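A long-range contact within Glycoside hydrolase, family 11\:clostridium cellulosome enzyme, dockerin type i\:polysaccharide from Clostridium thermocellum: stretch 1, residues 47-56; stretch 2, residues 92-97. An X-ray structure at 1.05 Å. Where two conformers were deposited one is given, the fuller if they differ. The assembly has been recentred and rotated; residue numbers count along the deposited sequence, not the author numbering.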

# COMPACT_ATOMS: atom_id res chain seq x y z
N THR A 47 13.79 4.48 10.99
CA THR A 47 13.26 3.97 9.74
C THR A 47 13.44 4.91 8.54
O THR A 47 12.98 4.62 7.44
N ALA A 48 14.16 6.01 8.74
CA ALA A 48 14.35 6.98 7.65
C ALA A 48 15.00 6.36 6.43
O ALA A 48 14.57 6.63 5.30
N ALA A 49 16.06 5.60 6.64
CA ALA A 49 16.79 5.06 5.49
C ALA A 49 15.94 4.08 4.69
O ALA A 49 16.04 4.05 3.45
N ILE A 50 15.12 3.27 5.35
CA ILE A 50 14.31 2.31 4.61
C ILE A 50 13.17 2.99 3.87
O ILE A 50 12.80 2.62 2.77
N ILE A 51 12.62 4.04 4.47
CA ILE A 51 11.62 4.91 3.78
C ILE A 51 12.26 5.50 2.53
O ILE A 51 11.67 5.49 1.44
N ARG A 52 13.49 6.01 2.66
CA ARG A 52 14.17 6.61 1.52
C ARG A 52 14.51 5.55 0.48
O ARG A 52 14.45 5.83 -0.73
N ARG A 53 14.89 4.35 0.93
CA ARG A 53 15.13 3.26 0.01
C ARG A 53 13.93 3.01 -0.88
O ARG A 53 14.09 2.69 -2.08
N MET A 54 12.71 3.14 -0.34
CA MET A 54 11.51 2.97 -1.17
C MET A 54 11.56 3.90 -2.35
O MET A 54 11.43 3.49 -3.52
N VAL A 55 11.71 5.20 -2.05
CA VAL A 55 11.76 6.25 -3.07
C VAL A 55 12.90 5.99 -4.06
O VAL A 55 12.71 6.03 -5.29
N ASN A 56 14.05 5.67 -3.52
CA ASN A 56 15.25 5.50 -4.34
C ASN A 56 15.09 4.39 -5.39
O ASN A 56 15.71 4.46 -6.43
N LYS A 92 9.56 14.48 5.50
CA LYS A 92 10.84 14.70 6.14
C LYS A 92 11.90 13.72 5.64
O LYS A 92 13.06 14.11 5.39
N TYR A 93 11.53 12.45 5.50
CA TYR A 93 12.52 11.39 5.29
C TYR A 93 12.57 10.94 3.84
O TYR A 93 13.62 10.53 3.33
N ALA A 94 11.42 11.01 3.17
CA ALA A 94 11.27 10.56 1.80
C ALA A 94 11.40 11.66 0.78
O ALA A 94 11.75 11.41 -0.37
N GLY A 95 11.10 12.89 1.19
CA GLY A 95 11.10 14.02 0.28
C GLY A 95 9.89 14.07 -0.64
O GLY A 95 9.87 14.84 -1.60
N THR A 96 8.87 13.27 -0.33
CA THR A 96 7.64 13.25 -1.11
C THR A 96 6.43 13.54 -0.24
O THR A 96 6.52 13.58 0.99
N THR A 97 5.28 13.72 -0.88
CA THR A 97 4.03 13.91 -0.15
C THR A 97 2.88 13.13 -0.78
O THR A 97 2.68 13.18 -1.99

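The last turn of a helix leaves carbonyl oxygens without the amide partners that would serve them in mid-helix, and a long polar side chain from a neighbouring helix can take their place. The contact between residues 47-56 and 92-97 is a compact example. Its strongest polar link runs from R52 to the backbone of Y93: R52 NE donates to Y93 O at 2.6 Å, with an N-H...O angle of 159°, a short and nearly straight hydrogen bond. R52 NH2 also reaches Y93 O, at 3.3 Å and 128°, but this second bond is weak, so the carbonyl is held by an uneven fork.

The conformation of the arginine explains how it gets there. Its CA-to-CB bond points sideways, yet the chain folds back through chi1 t (-169°), chi2 p (58°) and chi3 p (82°), which brings the guanidinium over the end of the second helix. Y93 O lies at the edge of that group, near its plane, where the N-H bonds are directed. A94 O sits over one face instead, 3.5 Å from R52 CZ, a contact rather than a hydrogen bond. G95, the first residue to leave helical geometry, has the positive phi (76°) that glycine tolerates best. An ideal CB there would come only 3.2 Å from R52 NH2, so the bare backbone also leaves room for the arginine. The deposited model has two conformers of R52, of which this is one.

Beneath these polar contacts the two backbones run close where one partner is an alanine: the CA atoms of R52 and A94 approach to 4.9 Å, those of A48 and Y93 to 5.3 Å. Y93, with chi1 m (-63°), has the largest area covered in the contact, and its CD1 meets A48 CB at a tight 3.3 Å. The methyl approaches the ring obliquely. The tyrosine OH is hydrogen-bonded to a residue just outside the two stretches.

I51 and V55, one helical turn apart, both point toward the second stretch. I51, m at chi1 and chi2 (-76° and -75°), places CG2 4.0 Å from Y93 CB and 3.7 Å from A94 CB. V55, with chi1 t, brings its CG2 within 3.7 Å of the same A94 CB, so the alanine methyl touches both branched residues. At the margin, V55 CG2 lies 4.4 Å from T96 CG2, a loose contact where the chain has already left the helix.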

# COMPACT_ATOMS: atom_id res chain seq x y z
CB THR A 47 11.80 3.53 9.87
OG1 THR A 47 11.06 4.65 10.33
CG2 THR A 47 11.65 2.33 10.82
CB ALA A 48 15.21 8.16 8.16
CB ALA A 49 18.08 4.39 5.91
CB ILE A 50 13.84 1.12 5.47
CG1 ILE A 50 13.47 -0.03 4.57
CG2 ILE A 50 12.77 1.50 6.45
CD1 ILE A 50 13.30 -1.36 5.27
CB ILE A 51 11.11 5.98 4.78
CG1 ILE A 51 10.11 5.35 5.76
CG2 ILE A 51 10.55 7.20 4.10
CD1 ILE A 51 8.73 5.07 5.17
CB ARG A 52 15.37 7.45 2.02
CG ARG A 52 16.03 8.35 0.98
CD ARG A 52 15.14 9.37 0.33
NE ARG A 52 14.90 10.61 1.08
CZ ARG A 52 15.06 11.85 0.59
NH1 ARG A 52 15.50 12.10 -0.65
NH2 ARG A 52 14.70 12.89 1.31
CB ARG A 53 15.47 1.97 0.80
CG ARG A 53 15.70 0.74 -0.06
CD ARG A 53 16.11 -0.46 0.75
NE ARG A 53 16.11 -1.65 -0.10
CZ ARG A 53 16.25 -2.89 0.33
NH1 ARG A 53 16.28 -3.18 1.61
NH2 ARG A 53 16.27 -3.90 -0.56
CB MET A 54 10.26 3.22 -0.33
CG MET A 54 10.04 2.18 0.75
SD MET A 54 8.70 2.71 1.83
CE MET A 54 8.75 1.33 2.99
CB VAL A 55 11.92 7.67 -2.44
CG1 VAL A 55 11.97 8.74 -3.51
CG2 VAL A 55 10.81 7.99 -1.46
CB ASN A 56 16.46 5.15 -3.47
CG ASN A 56 16.89 6.28 -2.53
OD1 ASN A 56 16.50 7.45 -2.71
ND2 ASN A 56 17.73 5.94 -1.55
CB LYS A 92 10.69 14.64 7.66
CG LYS A 92 11.98 14.91 8.39
CD LYS A 92 11.75 15.00 9.84
CE LYS A 92 13.02 15.10 10.65
NZ LYS A 92 12.72 15.17 12.15
CB TYR A 93 12.24 10.20 6.21
CG TYR A 93 12.34 10.53 7.68
CD1 TYR A 93 13.51 11.04 8.22
CD2 TYR A 93 11.26 10.32 8.53
CE1 TYR A 93 13.60 11.34 9.57
CE2 TYR A 93 11.34 10.62 9.88
CZ TYR A 93 12.51 11.13 10.39
OH TYR A 93 12.60 11.43 11.73
CB ALA A 94 9.91 9.86 1.56
CB THR A 96 7.43 11.90 -1.83
OG1 THR A 96 7.35 10.86 -0.85
CG2 THR A 96 8.58 11.61 -2.77
CB THR A 97 3.65 15.40 -0.07
OG1 THR A 97 2.37 15.54 0.56
CG2 THR A 97 3.58 16.01 -1.47